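Local atomic coordinates of ThiJ/PfpI domain protein (PDB entry 4HCJ), a protein that binds metal ions such as magnesium and, as a member of the DJ-1/PfpI family, may be a hydrolase, its substrate unknown. Residues N9-M14 against V68-V73; R89-A94 against V111-N116. All blocks are in the same frame, centred on the assembly; numbering follows the deposited sequence. Where two conformers were deposited one is given.

Contact 1 (N9-M14 against V68-V73)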
ATOM      1  N   ASN A   9      -0.337   9.470  10.880  1.00  7.45           N
ATOM      2  CA  ASN A   9      -1.142   8.258  10.730  1.00  7.14           C
ATOM      3  C   ASN A   9      -0.960   7.672   9.327  1.00  6.42           C
ATOM      4  O   ASN A   9      -0.869   8.413   8.342  1.00  7.34           O
ATOM      5  CB  ASN A   9      -2.632   8.558  10.896  1.00  8.08           C
ATOM      6  CG  ASN A   9      -2.999   9.036  12.282  1.00  9.56           C
ATOM      7  OD1 ASN A   9      -2.424   8.623  13.289  1.00 10.62           O
ATOM      8  ND2 ASN A   9      -3.993   9.908  12.335  1.00 11.13           N
ATOM      9  N   ILE A  10      -0.959   6.343   9.245  1.00  6.34           N
ATOM     10  CA  ILE A  10      -0.859   5.618   7.986  1.00  6.19           C
ATOM     11  C   ILE A  10      -2.026   4.645   7.866  1.00  6.12           C
ATOM     12  O   ILE A  10      -2.349   3.938   8.821  1.00  6.75           O
ATOM     13  CB  ILE A  10       0.483   4.863   7.885  1.00  6.43           C
ATOM     14  CG1 ILE A  10       1.649   5.849   7.826  1.00  6.83           C
ATOM     15  CG2 ILE A  10       0.505   3.902   6.681  1.00  6.97           C
ATOM     16  CD1 ILE A  10       3.007   5.182   7.914  1.00  7.35           C
ATOM     17  N   LEU A  11      -2.646   4.609   6.692  1.00  5.66           N
ATOM     18  CA  LEU A  11      -3.726   3.682   6.377  1.00  5.78           C
ATOM     19  C   LEU A  11      -3.230   2.511   5.544  1.00  5.24           C
ATOM     20  O   LEU A  11      -2.572   2.739   4.518  1.00  6.00           O
ATOM     21  CB  LEU A  11      -4.795   4.396   5.560  1.00  6.26           C
ATOM     22  CG  LEU A  11      -5.959   3.526   5.082  1.00  7.01           C
ATOM     23  CD1 LEU A  11      -6.812   3.050   6.268  1.00  7.98           C
ATOM     24  CD2 LEU A  11      -6.795   4.270   4.067  1.00  8.19           C
ATOM     25  N   TYR A  12      -3.557   1.284   5.940  1.00  5.37           N
ATOM     26  CA  TYR A  12      -3.404   0.132   5.074  1.00  5.01           C
ATOM     27  C   TYR A  12      -4.700  -0.157   4.320  1.00  4.95           C
ATOM     28  O   TYR A  12      -5.800  -0.010   4.869  1.00  5.55           O
ATOM     29  CB  TYR A  12      -3.048  -1.099   5.882  1.00  5.63           C
ATOM     30  CG  TYR A  12      -1.676  -1.136   6.495  1.00  5.41           C
ATOM     31  CD1 TYR A  12      -0.569  -1.481   5.728  1.00  5.51           C
ATOM     32  CD2 TYR A  12      -1.479  -0.848   7.844  1.00  5.88           C
ATOM     33  CE1 TYR A  12       0.693  -1.558   6.270  1.00  5.76           C
ATOM     34  CE2 TYR A  12      -0.212  -0.936   8.407  1.00  5.75           C
ATOM     35  CZ  TYR A  12       0.867  -1.289   7.619  1.00  5.58           C
ATOM     36  OH  TYR A  12       2.104  -1.393   8.214  1.00  6.34           O
ATOM     37  N   VAL A  13      -4.556  -0.607   3.081  1.00  5.17           N
ATOM     38  CA  VAL A  13      -5.632  -1.209   2.302  1.00  5.52           C
ATOM     39  C   VAL A  13      -5.197  -2.631   1.992  1.00  5.53           C
ATOM     40  O   VAL A  13      -4.128  -2.831   1.401  1.00  5.88           O
ATOM     41  CB  VAL A  13      -5.863  -0.427   0.984  1.00  6.08           C
ATOM     42  CG1 VAL A  13      -6.745  -1.207   0.019  1.00  7.00           C
ATOM     43  CG2 VAL A  13      -6.447   0.954   1.285  1.00  6.46           C
HETATM   44  N   MSE A  14      -5.990  -3.627   2.392  1.00  5.50           N
HETATM   45  CA  MSE A  14      -5.591  -5.007   2.154  1.00  6.20           C
HETATM   46  C   MSE A  14      -6.786  -5.924   2.210  1.00  5.93           C
HETATM   47  O   MSE A  14      -7.863  -5.562   2.705  1.00  6.35           O
HETATM   48  CB  MSE A  14      -4.491  -5.449   3.135  1.00  7.53           C
HETATM   49  CG  MSE A  14      -4.947  -5.640   4.567  1.00  7.57           C
HETATM   50 SE   MSE A  14      -3.353  -5.469   5.697  0.80  6.44          SE
HETATM   51  CE  MSE A  14      -3.954  -6.449   7.237  1.00  8.73           C
ATOM     52  N   VAL A  68      -8.261  12.985   5.070  0.58 13.23           N
ATOM     53  CA  VAL A  68      -7.766  14.039   5.956  0.58 13.98           C
ATOM     54  C   VAL A  68      -7.163  13.465   7.237  0.58 13.17           C
ATOM     55  O   VAL A  68      -6.408  14.140   7.931  0.58 13.33           O
ATOM     56  CB  VAL A  68      -8.874  15.075   6.297  0.58 16.06           C
ATOM     57  CG1 VAL A  68      -9.813  14.537   7.364  0.58 14.89           C
ATOM     58  CG2 VAL A  68      -8.259  16.392   6.741  0.58 19.60           C
ATOM     59  N   GLU A  69      -7.480  12.206   7.537  0.58 11.74           N
ATOM     60  CA  GLU A  69      -7.027  11.581   8.773  0.58 12.16           C
ATOM     61  C   GLU A  69      -5.725  10.800   8.635  0.58 10.08           C
ATOM     62  O   GLU A  69      -5.288  10.175   9.596  0.58 10.27           O
ATOM     63  CB  GLU A  69      -8.113  10.646   9.316  0.58 15.56           C
ATOM     64  CG  GLU A  69      -9.435  11.345   9.619  0.58 22.24           C
ATOM     65  CD  GLU A  69     -10.450  10.423  10.257  0.58 31.06           C
ATOM     66  OE1 GLU A  69     -11.489  10.929  10.720  0.58 38.17           O
ATOM     67  OE2 GLU A  69     -10.210   9.196  10.301  0.58 31.75           O
ATOM     68  N   PHE A  70      -5.123  10.824   7.447  1.00  8.51           N
ATOM     69  CA  PHE A  70      -3.922  10.027   7.171  1.00  7.62           C
ATOM     70  C   PHE A  70      -2.895  10.798   6.361  1.00  8.06           C
ATOM     71  O   PHE A  70      -3.249  11.664   5.574  1.00 10.07           O
ATOM     72  CB  PHE A  70      -4.299   8.751   6.413  1.00  7.67           C
ATOM     73  CG  PHE A  70      -5.205   7.845   7.179  1.00  7.62           C
ATOM     74  CD1 PHE A  70      -4.686   7.014   8.151  1.00  7.95           C
ATOM     75  CD2 PHE A  70      -6.575   7.824   6.931  1.00  8.59           C
ATOM     76  CE1 PHE A  70      -5.503   6.169   8.884  1.00  8.91           C
ATOM     77  CE2 PHE A  70      -7.405   6.977   7.659  1.00  9.31           C
ATOM     78  CZ  PHE A  70      -6.866   6.155   8.643  1.00  9.80           C
ATOM     79  N   ASP A  71      -1.620  10.448   6.532  1.00  7.33           N
ATOM     80  CA  ASP A  71      -0.544  11.016   5.722  1.00  7.04           C
ATOM     81  C   ASP A  71      -0.212  10.153   4.504  1.00  6.71           C
ATOM     82  O   ASP A  71       0.408  10.642   3.552  1.00  7.12           O
ATOM     83  CB  ASP A  71       0.729  11.164   6.562  1.00  7.62           C
ATOM     84  CG  ASP A  71       0.564  12.102   7.738  1.00  8.41           C
ATOM     85  OD1 ASP A  71      -0.323  12.988   7.709  1.00  9.32           O
ATOM     86  OD2 ASP A  71       1.354  11.942   8.688  1.00  9.18           O
ATOM     87  N   ALA A  72      -0.568   8.875   4.546  1.00  6.39           N
ATOM     88  CA  ALA A  72      -0.183   7.908   3.525  1.00  6.15           C
ATOM     89  C   ALA A  72      -1.191   6.785   3.515  1.00  5.81           C
ATOM     90  O   ALA A  72      -1.802   6.478   4.556  1.00  6.16           O
ATOM     91  CB  ALA A  72       1.189   7.334   3.825  1.00  7.03           C
ATOM     92  N   VAL A  73      -1.308   6.151   2.357  1.00  5.70           N
ATOM     93  CA  VAL A  73      -1.988   4.873   2.213  1.00  5.60           C
ATOM     94  C   VAL A  73      -0.978   3.852   1.708  1.00  5.18           C
ATOM     95  O   VAL A  73      -0.107   4.176   0.895  1.00  5.91           O
ATOM     96  CB  VAL A  73      -3.230   4.990   1.287  1.00  6.25           C
ATOM     97  CG1 VAL A  73      -2.850   5.426  -0.135  1.00  6.57           C
ATOM     98  CG2 VAL A  73      -4.003   3.688   1.242  1.00  6.92           C
TER
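Leu-11 carries its CB onto one face of the Phe-70 ring, 3.7 Å from the ring centroid and 12° off the normal, the geometry of a CH-pi contact. Its CG stands anti to the backbone N (chi1 177°), and beyond it the branches part: Leu-11 CD1 meets Phe-70 CZ at 3.9 Å, whereas Leu-11 CD2 turns to Val-73 CG2 at 4.0 Å. An alanine in place of Phe-70 would probably leave Leu-11 CB and CD1 without the ring they pack on. Val-73 CG2 also packs on Val-13 CG2. This apolar face of the central sheet, in the alpha-beta-alpha sandwich of the DJ-1/PfpI family, is covered by helix 88-99, whose Phe-97 touches Leu-11, Phe-70 and Val-73. The neighbouring strands 9-13 and 72-75 run parallel and are joined by the nearly straight bond Leu-11 N to Ala-72 O (3.0 Å, 178° at hydrogen). Just before strand 72-75, Asp-71 N donates a hydrogen bond to Asn-9 O (2.8 Å). The Asn-9 side chain adds a bond from ND2 to Glu-69 O (3.0 Å), with the acceptor in the amide plane of Asn-9. Asp-71 turns its carboxylate back to the chain start, where OD1 accepts from Thr-7 N.

Contact 2 (R89-A94 against V111-N116)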
ATOM      1  N   ARG A  89     -13.394   0.575  -5.437  1.00  6.98           N
ATOM      2  CA  ARG A  89     -13.180   1.224  -4.143  1.00  7.41           C
ATOM      3  C   ARG A  89     -11.696   1.355  -3.826  1.00  7.00           C
ATOM      4  O   ARG A  89     -11.254   2.397  -3.355  1.00  7.65           O
ATOM      5  CB  ARG A  89     -13.870   0.458  -3.008  1.00  8.25           C
ATOM      6  CG  ARG A  89     -15.366   0.296  -3.179  1.00  9.47           C
ATOM      7  CD  ARG A  89     -15.907  -0.697  -2.183  1.00 11.13           C
ATOM      8  NE  ARG A  89     -15.428  -2.036  -2.498  1.00 10.50           N
ATOM      9  CZ  ARG A  89     -15.696  -3.089  -1.750  1.00  9.98           C
ATOM     10  NH1 ARG A  89     -16.389  -2.954  -0.607  1.00 11.60           N
ATOM     11  NH2 ARG A  89     -15.237  -4.276  -2.118  1.00  9.93           N
ATOM     12  N   THR A  90     -10.921   0.295  -4.041  1.00  6.35           N
ATOM     13  CA  THR A  90      -9.500   0.365  -3.732  1.00  6.26           C
ATOM     14  C   THR A  90      -8.783   1.281  -4.724  1.00  6.37           C
ATOM     15  O   THR A  90      -7.921   2.061  -4.345  1.00  6.65           O
ATOM     16  CB  THR A  90      -8.880  -1.028  -3.716  1.00  6.80           C
ATOM     17  OG1 THR A  90      -9.125  -1.631  -4.983  1.00  7.16           O
ATOM     18  CG2 THR A  90      -9.487  -1.884  -2.592  1.00  7.25           C
ATOM     19  N   GLN A  91      -9.177   1.205  -5.992  1.00  6.37           N
ATOM     20  CA  GLN A  91      -8.640   2.138  -6.980  1.00  6.57           C
ATOM     21  C   GLN A  91      -9.019   3.567  -6.624  1.00  6.84           C
ATOM     22  O   GLN A  91      -8.212   4.493  -6.753  1.00  7.13           O
ATOM     23  CB  GLN A  91      -9.141   1.782  -8.381  1.00  7.02           C
ATOM     24  CG  GLN A  91      -8.656   0.436  -8.878  1.00  7.39           C
ATOM     25  CD  GLN A  91      -9.282   0.044 -10.188  1.00  8.60           C
ATOM     26  OE1 GLN A  91      -9.910   0.852 -10.863  1.00 11.66           O
ATOM     27  NE2 GLN A  91      -9.141  -1.217 -10.541  1.00  8.47           N
ATOM     28  N   GLY A  92     -10.247   3.748  -6.144  1.00  7.01           N
ATOM     29  CA  GLY A  92     -10.720   5.059  -5.753  1.00  7.60           C
ATOM     30  C   GLY A  92      -9.901   5.633  -4.604  1.00  7.28           C
ATOM     31  O   GLY A  92      -9.616   6.827  -4.581  1.00  7.66           O
ATOM     32  N   LEU A  93      -9.523   4.794  -3.640  1.00  7.09           N
ATOM     33  CA  LEU A  93      -8.666   5.273  -2.549  1.00  7.34           C
ATOM     34  C   LEU A  93      -7.278   5.667  -3.046  1.00  7.21           C
ATOM     35  O   LEU A  93      -6.700   6.646  -2.562  1.00  7.86           O
ATOM     36  CB  LEU A  93      -8.572   4.244  -1.424  1.00  8.06           C
ATOM     37  CG  LEU A  93      -9.867   4.011  -0.639  1.00  9.67           C
ATOM     38  CD1 LEU A  93      -9.669   2.915   0.403  1.00 10.14           C
ATOM     39  CD2 LEU A  93     -10.352   5.297   0.026  1.00 11.15           C
ATOM     40  N   ALA A  94      -6.725   4.922  -3.993  1.00  6.74           N
ATOM     41  CA  ALA A  94      -5.427   5.287  -4.559  1.00  6.97           C
ATOM     42  C   ALA A  94      -5.490   6.695  -5.161  1.00  7.35           C
ATOM     43  O   ALA A  94      -4.623   7.537  -4.912  1.00  8.13           O
ATOM     44  CB  ALA A  94      -5.003   4.291  -5.610  1.00  7.60           C
ATOM     45  N   VAL A 111       0.723  -3.176  -5.606  1.00  5.40           N
ATOM     46  CA  VAL A 111       1.063  -2.224  -6.661  1.00  5.39           C
ATOM     47  C   VAL A 111       0.064  -2.314  -7.822  1.00  5.22           C
ATOM     48  O   VAL A 111      -0.181  -1.318  -8.499  1.00  5.64           O
ATOM     49  CB  VAL A 111       2.520  -2.431  -7.145  1.00  6.39           C
ATOM     50  CG1 VAL A 111       2.882  -1.478  -8.282  1.00  6.86           C
ATOM     51  CG2 VAL A 111       3.490  -2.237  -5.978  1.00  6.61           C
ATOM     52  N   VAL A 112      -0.495  -3.507  -8.075  1.00  5.38           N
ATOM     53  CA  VAL A 112      -1.439  -3.666  -9.173  1.00  5.60           C
ATOM     54  C   VAL A 112      -2.693  -2.801  -9.000  1.00  5.27           C
ATOM     55  O   VAL A 112      -3.246  -2.312  -9.981  1.00  5.84           O
ATOM     56  CB  VAL A 112      -1.770  -5.138  -9.428  1.00  6.10           C
ATOM     57  CG1 VAL A 112      -2.807  -5.288 -10.542  1.00  6.65           C
ATOM     58  CG2 VAL A 112      -0.499  -5.904  -9.762  1.00  7.01           C
ATOM     59  N   ILE A 113      -3.147  -2.599  -7.759  1.00  5.34           N
ATOM     60  CA  ILE A 113      -4.289  -1.718  -7.535  1.00  5.93           C
ATOM     61  C   ILE A 113      -3.966  -0.317  -8.053  1.00  5.72           C
ATOM     62  O   ILE A 113      -4.782   0.332  -8.713  1.00  6.00           O
ATOM     63  CB  ILE A 113      -4.678  -1.668  -6.053  1.00  6.15           C
ATOM     64  CG1 ILE A 113      -5.190  -3.047  -5.598  1.00  7.08           C
ATOM     65  CG2 ILE A 113      -5.728  -0.586  -5.787  1.00  6.80           C
ATOM     66  CD1 ILE A 113      -5.333  -3.184  -4.079  1.00  7.86           C
HETATM   67  N   MSE A 114      -2.781   0.170  -7.697  1.00  5.51           N
HETATM   68  CA  MSE A 114      -2.332   1.487  -8.139  1.00  6.11           C
HETATM   69  C   MSE A 114      -2.207   1.573  -9.671  1.00  5.82           C
HETATM   70  O   MSE A 114      -2.636   2.565 -10.290  1.00  6.25           O
HETATM   71  CB  MSE A 114      -1.017   1.826  -7.442  1.00  6.18           C
HETATM   72  CG  MSE A 114      -1.195   1.982  -5.922  1.00  6.39           C
HETATM   73 SE   MSE A 114       0.446   1.799  -4.893  0.92  5.14          SE
HETATM   74  CE  MSE A 114       1.494   3.274  -5.611  1.00  7.17           C
ATOM     75  N   ALA A 115      -1.655   0.522 -10.276  1.00  5.65           N
ATOM     76  CA  ALA A 115      -1.532   0.490 -11.722  1.00  6.26           C
ATOM     77  C   ALA A 115      -2.911   0.554 -12.375  1.00  5.86           C
ATOM     78  O   ALA A 115      -3.136   1.318 -13.320  1.00  6.46           O
ATOM     79  CB  ALA A 115      -0.800  -0.770 -12.150  1.00  6.97           C
ATOM     80  N   ASN A 116      -3.834  -0.260 -11.869  1.00  6.32           N
ATOM     81  CA  ASN A 116      -5.180  -0.322 -12.425  1.00  6.68           C
ATOM     82  C   ASN A 116      -5.977   0.964 -12.198  1.00  6.93           C
ATOM     83  O   ASN A 116      -6.882   1.266 -12.970  1.00  8.36           O
ATOM     84  CB  ASN A 116      -5.932  -1.521 -11.873  1.00  6.95           C
ATOM     85  CG  ASN A 116      -5.434  -2.846 -12.421  1.00  7.30           C
ATOM     86  OD1 ASN A 116      -4.610  -2.886 -13.332  1.00  9.01           O
ATOM     87  ND2 ASN A 116      -5.951  -3.935 -11.878  1.00  7.72           N
TER
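Thr-90 and Ile-113 meet at about a right angle, with Ile-113 CG2 lying 3.6 Å from Thr-90 OG1 and 3.8 Å from Thr-90 CB. The methyl reaches this place because CG2 is anti to the backbone N of Ile-113, while CG1 lies beside that N, and Ile-113 CD1 is 4.2 Å from Thr-90 CB. On the next residue, Gln-91, CG lies 3.9 Å from Ile-113 O. The chain is extended beyond CG, and the amide arrives beside Asn-116, where Gln-91 NE2 is 3.5 Å from Asn-116 CB. Their amide planes stand 73° apart, and no hydrogen bond passes directly between segments 89-94 and 111-116. Ala-94 CB adds a looser apolar touch, 4.5 Å from CG of the selenomethionine Met-114. The axes of segments 89-94 and 111-116 cross at -79°, 8.6 Å apart at their closest, a steep packing that places helices 88-99 and 110-116 on one face of the sheet in the alpha-beta-alpha sandwich. Beneath them Phe-75 of strand 72-75 touches Ala-94, Ile-113 and Met-114, tying both helices to a shared sheet residue. The polar groups are positioned from the loop before helix 88-99: Gln-91 NE2 and Asn-116 ND2 both donate to Trp-85 O, so one carbonyl fixes an amide from each helix. For Thr-90, chi1 (57°) puts OG1 between the backbone N and the carbonyl carbon, where Leu-84 O and Asp-87 O are both hydrogen-bond partners that one hydroxyl proton must share or alternate between.

Contacts 1 and 2 have centres about 14 Å apart, and contact 1 meets the helix that carries one side of contact 2: Val-13 CG1 packs on Thr-90 CG2 at 3.8 Å, and Val-13 CG2 on Leu-93 CD1 at 3.9 Å. Strand 72-75 leads in the chain to helix 88-99, so contact 1 closes before contact 2 opens. Their relation to the metal differs. Contact 1 lies away from the magnesium-binding residue His-137, whereas in contact 2 the side chain of Asn-116 is about 5 Å from that of His-137, though no ion is bound to His-137 in this chain's model; a bound magnesium ion lies about 7 Å from the Asn-116 side chain.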